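Local coordinates for protein alpha-1,3-glucanase (Bacillus circulans, PDB 5ZRU) that probably hydrolyses alpha-1,3-glucan, as the catalytic unit of a family GH87 glycoside hydrolase that carries bound calcium and zinc ions, at residues Lys485-Asn491 with Glu511-Asn517. Sequence-based numbering, arbitrary orientation.
Sequences KNVTFTN and ENIVFNN
Phe489 and Phe515 stack inside the parallel beta-helix of the pectate-lyase-like D2 domain, where 487-490 and 513-516 run parallel in successive coils. Their rings form an offset stack with planes 2° apart and centroids 4.4 Å apart. Phe489 CD1 lies 3.4 Å from Phe515 CE2, over the rim of the facing ring. In both residues CG stands opposite the carbonyl carbon (chi1 -60° in Phe489), which keeps the two rings in step; Phe453 and Phe553 continue the aromatic row through the neighbouring coils. Beside it Val487 and Ile513, branched residues suited to a strand, turn inward, and Val487 CG2 meets Ile513 CD1.

Backbone hydrogen bonds run in the parallel pattern, Phe489 N donating to Val514 O (2.8 Å) and Phe489 O accepting from Asn516 N (2.7 Å). Thr488, Thr490 and Asn516 suit the outward face, which Val514 shares; water 2 joins Thr490 OG1 to Asn516 ND2, while Asn516 OD1 accepts from Asn554 ND2 in the next coil.

At the corners Asn486, Asn512, Asn491 and Asn517 all have positive phi, which asparagine tolerates well. Asn486 ND2 reaches Asn448 O in the preceding coil. Asn512 ND2 donates to Asn486 OD1 at 2.8 Å; that oxygen lies almost in the amide plane of Asn512, whereas the donor sits 33° out of the Asn486 carbonyl plane.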
loop_
_atom_site.group_PDB
_atom_site.type_symbol
_atom_site.label_atom_id
_atom_site.label_comp_id
_atom_site.label_asym_id
_atom_site.label_seq_id
_atom_site.Cartn_x
_atom_site.Cartn_y
_atom_site.Cartn_z
ATOM N N LYS A 485 10.046 -6.798 22.547
ATOM C CA LYS A 485 9.635 -7.667 23.643
ATOM C C LYS A 485 8.225 -8.204 23.421
ATOM O O LYS A 485 7.330 -7.454 23.025
ATOM C CB LYS A 485 9.696 -6.894 24.966
ATOM C CG LYS A 485 9.087 -7.596 26.140
ATOM C CD LYS A 485 9.440 -6.896 27.457
ATOM C CE LYS A 485 8.783 -5.538 27.609
ATOM N NZ LYS A 485 8.834 -5.101 29.052
ATOM N N ASN A 486 8.041 -9.506 23.678
ATOM C CA ASN A 486 6.741 -10.191 23.686
ATOM C C ASN A 486 6.091 -10.200 22.295
ATOM O O ASN A 486 5.055 -9.576 22.035
ATOM C CB ASN A 486 5.801 -9.579 24.736
ATOM C CG ASN A 486 6.318 -9.754 26.159
ATOM O OD1 ASN A 486 7.049 -10.700 26.457
ATOM N ND2 ASN A 486 5.936 -8.841 27.043
ATOM N N VAL A 487 6.720 -10.956 21.399
ATOM C CA VAL A 487 6.259 -11.083 20.022
ATOM C C VAL A 487 6.247 -12.560 19.658
ATOM O O VAL A 487 7.206 -13.284 19.949
ATOM C CB VAL A 487 7.139 -10.292 19.028
ATOM C CG1 VAL A 487 6.465 -10.258 17.662
ATOM C CG2 VAL A 487 7.390 -8.872 19.518
ATOM N N THR A 488 5.162 -13.006 19.034
ATOM C CA THR A 488 5.032 -14.383 18.578
ATOM C C THR A 488 4.695 -14.374 17.098
ATOM O O THR A 488 3.819 -13.613 16.669
ATOM C CB THR A 488 3.945 -15.124 19.361
ATOM O OG1 THR A 488 4.213 -15.019 20.764
ATOM C CG2 THR A 488 3.895 -16.606 18.956
ATOM N N PHE A 489 5.395 -15.213 16.332
ATOM C CA PHE A 489 5.139 -15.459 14.917
ATOM C C PHE A 489 4.718 -16.912 14.781
ATOM O O PHE A 489 5.448 -17.807 15.220
ATOM C CB PHE A 489 6.382 -15.209 14.058
ATOM C CG PHE A 489 6.908 -13.814 14.132
ATOM C CD1 PHE A 489 7.647 -13.392 15.221
ATOM C CD2 PHE A 489 6.679 -12.930 13.092
ATOM C CE1 PHE A 489 8.147 -12.112 15.281
ATOM C CE2 PHE A 489 7.164 -11.639 13.153
ATOM C CZ PHE A 489 7.900 -11.231 14.248
ATOM N N THR A 490 3.552 -17.158 14.184
ATOM C CA THR A 490 3.062 -18.530 14.082
ATOM C C THR A 490 2.497 -18.790 12.691
ATOM O O THR A 490 1.710 -17.989 12.182
ATOM C CB THR A 490 1.999 -18.798 15.156
ATOM O OG1 THR A 490 2.562 -18.507 16.443
ATOM C CG2 THR A 490 1.562 -20.263 15.114
ATOM N N ASN A 491 2.881 -19.914 12.083
ATOM C CA ASN A 491 2.365 -20.302 10.769
ATOM C C ASN A 491 2.724 -19.250 9.716
ATOM O O ASN A 491 1.862 -18.604 9.120
ATOM C CB ASN A 491 0.850 -20.529 10.823
ATOM C CG ASN A 491 0.479 -21.831 11.511
ATOM O OD1 ASN A 491 1.108 -22.870 11.279
ATOM N ND2 ASN A 491 -0.549 -21.784 12.352
ATOM N N GLU A 511 13.489 -9.891 23.822
ATOM C CA GLU A 511 12.963 -10.599 24.985
ATOM C C GLU A 511 11.647 -11.282 24.636
ATOM O O GLU A 511 10.722 -10.624 24.155
ATOM C CB GLU A 511 12.749 -9.625 26.149
ATOM C CG GLU A 511 14.028 -8.914 26.594
ATOM C CD GLU A 511 13.752 -7.707 27.478
ATOM O OE1 GLU A 511 14.519 -6.721 27.390
ATOM O OE2 GLU A 511 12.770 -7.745 28.252
ATOM N N ASN A 512 11.554 -12.585 24.916
ATOM C CA ASN A 512 10.343 -13.379 24.675
ATOM C C ASN A 512 9.858 -13.235 23.228
ATOM O O ASN A 512 8.721 -12.854 22.960
ATOM C CB ASN A 512 9.225 -13.002 25.653
ATOM C CG ASN A 512 8.034 -13.969 25.587
ATOM O OD1 ASN A 512 8.198 -15.148 25.276
ATOM N ND2 ASN A 512 6.840 -13.467 25.879
ATOM N N ILE A 513 10.742 -13.559 22.291
ATOM C CA ILE A 513 10.407 -13.593 20.870
ATOM C C ILE A 513 10.311 -15.056 20.457
ATOM O O ILE A 513 11.304 -15.788 20.532
ATOM C CB ILE A 513 11.450 -12.862 20.012
ATOM C CG1 ILE A 513 11.826 -11.502 20.618
ATOM C CG2 ILE A 513 10.942 -12.731 18.573
ATOM C CD1 ILE A 513 10.656 -10.509 20.764
ATOM N N VAL A 514 9.129 -15.479 19.997
ATOM C CA VAL A 514 8.856 -16.886 19.715
ATOM C C VAL A 514 8.368 -17.035 18.281
ATOM O O VAL A 514 7.502 -16.274 17.832
ATOM C CB VAL A 514 7.820 -17.469 20.695
ATOM C CG1 VAL A 514 7.558 -18.944 20.366
ATOM C CG2 VAL A 514 8.303 -17.306 22.136
ATOM N N PHE A 515 8.911 -18.028 17.575
ATOM C CA PHE A 515 8.578 -18.323 16.184
ATOM C C PHE A 515 8.112 -19.771 16.105
ATOM O O PHE A 515 8.928 -20.689 16.239
ATOM C CB PHE A 515 9.793 -18.143 15.274
ATOM C CG PHE A 515 10.198 -16.723 15.032
ATOM C CD1 PHE A 515 10.989 -16.043 15.948
ATOM C CD2 PHE A 515 9.839 -16.083 13.847
ATOM C CE1 PHE A 515 11.388 -14.736 15.703
ATOM C CE2 PHE A 515 10.240 -14.781 13.593
ATOM C CZ PHE A 515 11.012 -14.104 14.535
ATOM N N ASN A 516 6.823 -19.989 15.852
ATOM C CA ASN A 516 6.286 -21.344 15.789
ATOM C C ASN A 516 5.808 -21.664 14.378
ATOM O O ASN A 516 5.187 -20.823 13.723
ATOM C CB ASN A 516 5.132 -21.523 16.791
ATOM C CG ASN A 516 5.585 -21.374 18.245
ATOM O OD1 ASN A 516 6.731 -21.658 18.584
ATOM N ND2 ASN A 516 4.689 -20.911 19.095
ATOM N N ASN A 517 6.107 -22.877 13.905
ATOM C CA ASN A 517 5.602 -23.368 12.615
ATOM C C ASN A 517 5.998 -22.428 11.474
ATOM O O ASN A 517 5.154 -21.954 10.714
ATOM C CB ASN A 517 4.076 -23.557 12.640
ATOM C CG ASN A 517 3.578 -24.275 13.897
ATOM O OD1 ASN A 517 4.248 -25.155 14.438
ATOM N ND2 ASN A 517 2.386 -23.900 14.355
HETATM O O HOH W 1 6.299 -14.438 22.708
HETATM O O HOH W 2 2.117 -20.493 18.464
HETATM O O HOH W 3 2.779 -23.618 9.259
#